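Local coordinates for protein 4-oxalocrotonate decarboxylase NahK (Pseudomonas putida, PDB 5D2K) that catalyses the metal-assisted decarboxylation of 2-oxohex-3-enedioate to 2-oxopent-4-enoate, a step in the breakdown of naphthalene, at residues V119-P124 and A137-V142. The protein carries 1 engineered substitution. Sequence-based numbering, arbitrary orientation.
Sequences VVTKAP and AAIDYV
Val120 O is gripped by two successive amides of the partner strand: Asp140 N lies 2.8 Å from it, nearly in line with the C=O bond, and Tyr141 N adds a weak bond at 3.5 Å. Tyr141 O accepts from Val120 N at 3.0 Å. Two residues thus face one, a classic beta bulge, and the antiparallel register slips by one between Val120 and Thr121. Asp140 takes a helix-like backbone (phi/psi -85°/-57°). Its carboxylate suits this partly exposed border: OD2 accepts from a water that also donates to Thr121 O. Lys122 N closes the ladder on Ala138 O at 2.7 Å. Lys122 CB packs on Asp140 CB, and the extended chain brings CE near Ala137 O and Ile139 O; its methylenes cover the edge while NZ reaches solvent, weakly bonded to a water that donates to Asp140 O.

The bulge lies at the end of the antiparallel pair 112-121/139-149, next to their connection, in the sheet of the FAH-type fold. Farther along, these strands bring Glu114, Glu116 and Glu147 to the magnesium, about 13 Å from the Val119 side chain. Tyr141 CG sits between the backbone N and the carbonyl carbon (chi1 55°), and the ring beyond offers branched Val120 a broad face: Val120 CB makes a CH-pi contact, 4.0 Å from the Tyr141 centroid. An alanine here would probably open a gap beside Val120, exposing its CB and methyls. On the buried face beta-branched Val119 sets CG2 against Ile139 CD1 at 3.9 Å, and helix 213-225 covers both through Val217 and Leu214.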
loop_
_atom_site.group_PDB
_atom_site.type_symbol
_atom_site.label_atom_id
_atom_site.label_comp_id
_atom_site.label_asym_id
_atom_site.label_seq_id
_atom_site.Cartn_x
_atom_site.Cartn_y
_atom_site.Cartn_z
ATOM N N VAL A 119 6.206 9.453 0.907
ATOM C CA VAL A 119 6.751 10.683 0.338
ATOM C C VAL A 119 5.687 11.372 -0.493
ATOM O O VAL A 119 4.744 10.734 -0.965
ATOM C CB VAL A 119 8.006 10.431 -0.554
ATOM C CG1 VAL A 119 9.130 9.812 0.264
ATOM C CG2 VAL A 119 7.658 9.556 -1.766
ATOM N N VAL A 120 5.824 12.686 -0.641
ATOM C CA VAL A 120 5.051 13.433 -1.629
ATOM C C VAL A 120 6.040 13.993 -2.629
ATOM O O VAL A 120 7.040 14.576 -2.239
ATOM C CB VAL A 120 4.212 14.562 -0.976
ATOM C CG1 VAL A 120 3.641 15.503 -2.028
ATOM C CG2 VAL A 120 3.075 13.956 -0.169
ATOM N N THR A 121 5.780 13.792 -3.918
ATOM C CA THR A 121 6.712 14.246 -4.946
ATOM C C THR A 121 6.401 15.672 -5.391
ATOM O O THR A 121 5.277 16.140 -5.226
ATOM C CB THR A 121 6.685 13.334 -6.187
ATOM O OG1 THR A 121 5.425 13.470 -6.872
ATOM C CG2 THR A 121 6.902 11.878 -5.786
ATOM N N LYS A 122 7.398 16.343 -5.971
ATOM C CA LYS A 122 7.186 17.689 -6.530
ATOM C C LYS A 122 7.633 17.819 -7.989
ATOM O O LYS A 122 7.655 18.918 -8.535
ATOM C CB LYS A 122 7.895 18.753 -5.679
ATOM C CG LYS A 122 9.381 18.515 -5.440
ATOM C CD LYS A 122 9.968 19.666 -4.628
ATOM C CE LYS A 122 11.411 19.409 -4.262
ATOM N NZ LYS A 122 11.991 20.608 -3.576
ATOM N N ALA A 123 7.985 16.696 -8.607
ATOM C CA ALA A 123 8.344 16.651 -10.021
ATOM C C ALA A 123 7.971 15.290 -10.567
ATOM O O ALA A 123 7.988 14.316 -9.826
ATOM C CB ALA A 123 9.832 16.912 -10.210
ATOM N N PRO A 124 7.620 15.209 -11.859
ATOM C CA PRO A 124 7.244 13.892 -12.383
ATOM C C PRO A 124 8.399 12.900 -12.415
ATOM O O PRO A 124 9.568 13.284 -12.586
ATOM C CB PRO A 124 6.755 14.189 -13.805
ATOM C CG PRO A 124 7.257 15.550 -14.135
ATOM C CD PRO A 124 7.531 16.279 -12.868
ATOM N N ALA A 137 15.687 14.418 -6.026
ATOM C CA ALA A 137 15.260 15.814 -6.129
ATOM C C ALA A 137 13.752 15.944 -6.330
ATOM O O ALA A 137 13.183 17.016 -6.112
ATOM C CB ALA A 137 15.990 16.493 -7.259
ATOM N N ALA A 138 13.114 14.858 -6.747
ATOM C CA ALA A 138 11.671 14.865 -6.951
ATOM C C ALA A 138 10.889 14.743 -5.637
ATOM O O ALA A 138 9.672 14.911 -5.636
ATOM C CB ALA A 138 11.277 13.749 -7.905
ATOM N N ILE A 139 11.571 14.460 -4.525
ATOM C CA ILE A 139 10.887 14.332 -3.236
ATOM C C ILE A 139 10.686 15.689 -2.570
ATOM O O ILE A 139 11.650 16.423 -2.326
ATOM C CB ILE A 139 11.660 13.418 -2.270
ATOM C CG1 ILE A 139 11.912 12.048 -2.918
ATOM C CG2 ILE A 139 10.887 13.267 -0.948
ATOM C CD1 ILE A 139 10.653 11.379 -3.460
ATOM N N ASP A 140 9.434 16.007 -2.263
ATOM C CA ASP A 140 9.078 17.268 -1.608
ATOM C C ASP A 140 9.239 17.132 -0.101
ATOM O O ASP A 140 9.996 17.877 0.523
ATOM C CB ASP A 140 7.632 17.639 -1.984
ATOM C CG ASP A 140 7.309 19.106 -1.760
ATOM O OD1 ASP A 140 8.111 19.813 -1.122
ATOM O OD2 ASP A 140 6.234 19.536 -2.235
ATOM N N TYR A 141 8.545 16.165 0.483
ATOM C CA TYR A 141 8.659 15.916 1.919
ATOM C C TYR A 141 8.225 14.484 2.243
ATOM O O TYR A 141 7.755 13.746 1.368
ATOM C CB TYR A 141 7.835 16.938 2.719
ATOM C CG TYR A 141 6.369 17.027 2.338
ATOM C CD1 TYR A 141 5.951 17.823 1.273
ATOM C CD2 TYR A 141 5.405 16.337 3.060
ATOM C CE1 TYR A 141 4.609 17.909 0.922
ATOM C CE2 TYR A 141 4.056 16.416 2.720
ATOM C CZ TYR A 141 3.671 17.204 1.652
ATOM O OH TYR A 141 2.337 17.281 1.318
ATOM N N VAL A 142 8.411 14.091 3.498
ATOM C CA VAL A 142 8.116 12.731 3.932
ATOM C C VAL A 142 6.997 12.746 4.978
ATOM O O VAL A 142 6.830 13.743 5.683
ATOM C CB VAL A 142 9.376 12.047 4.492
ATOM C CG1 VAL A 142 10.541 12.232 3.510
ATOM C CG2 VAL A 142 9.722 12.603 5.865
HETATM O O HOH W 1 4.433 18.565 -4.019
HETATM O O HOH W 2 10.841 20.371 -0.430
#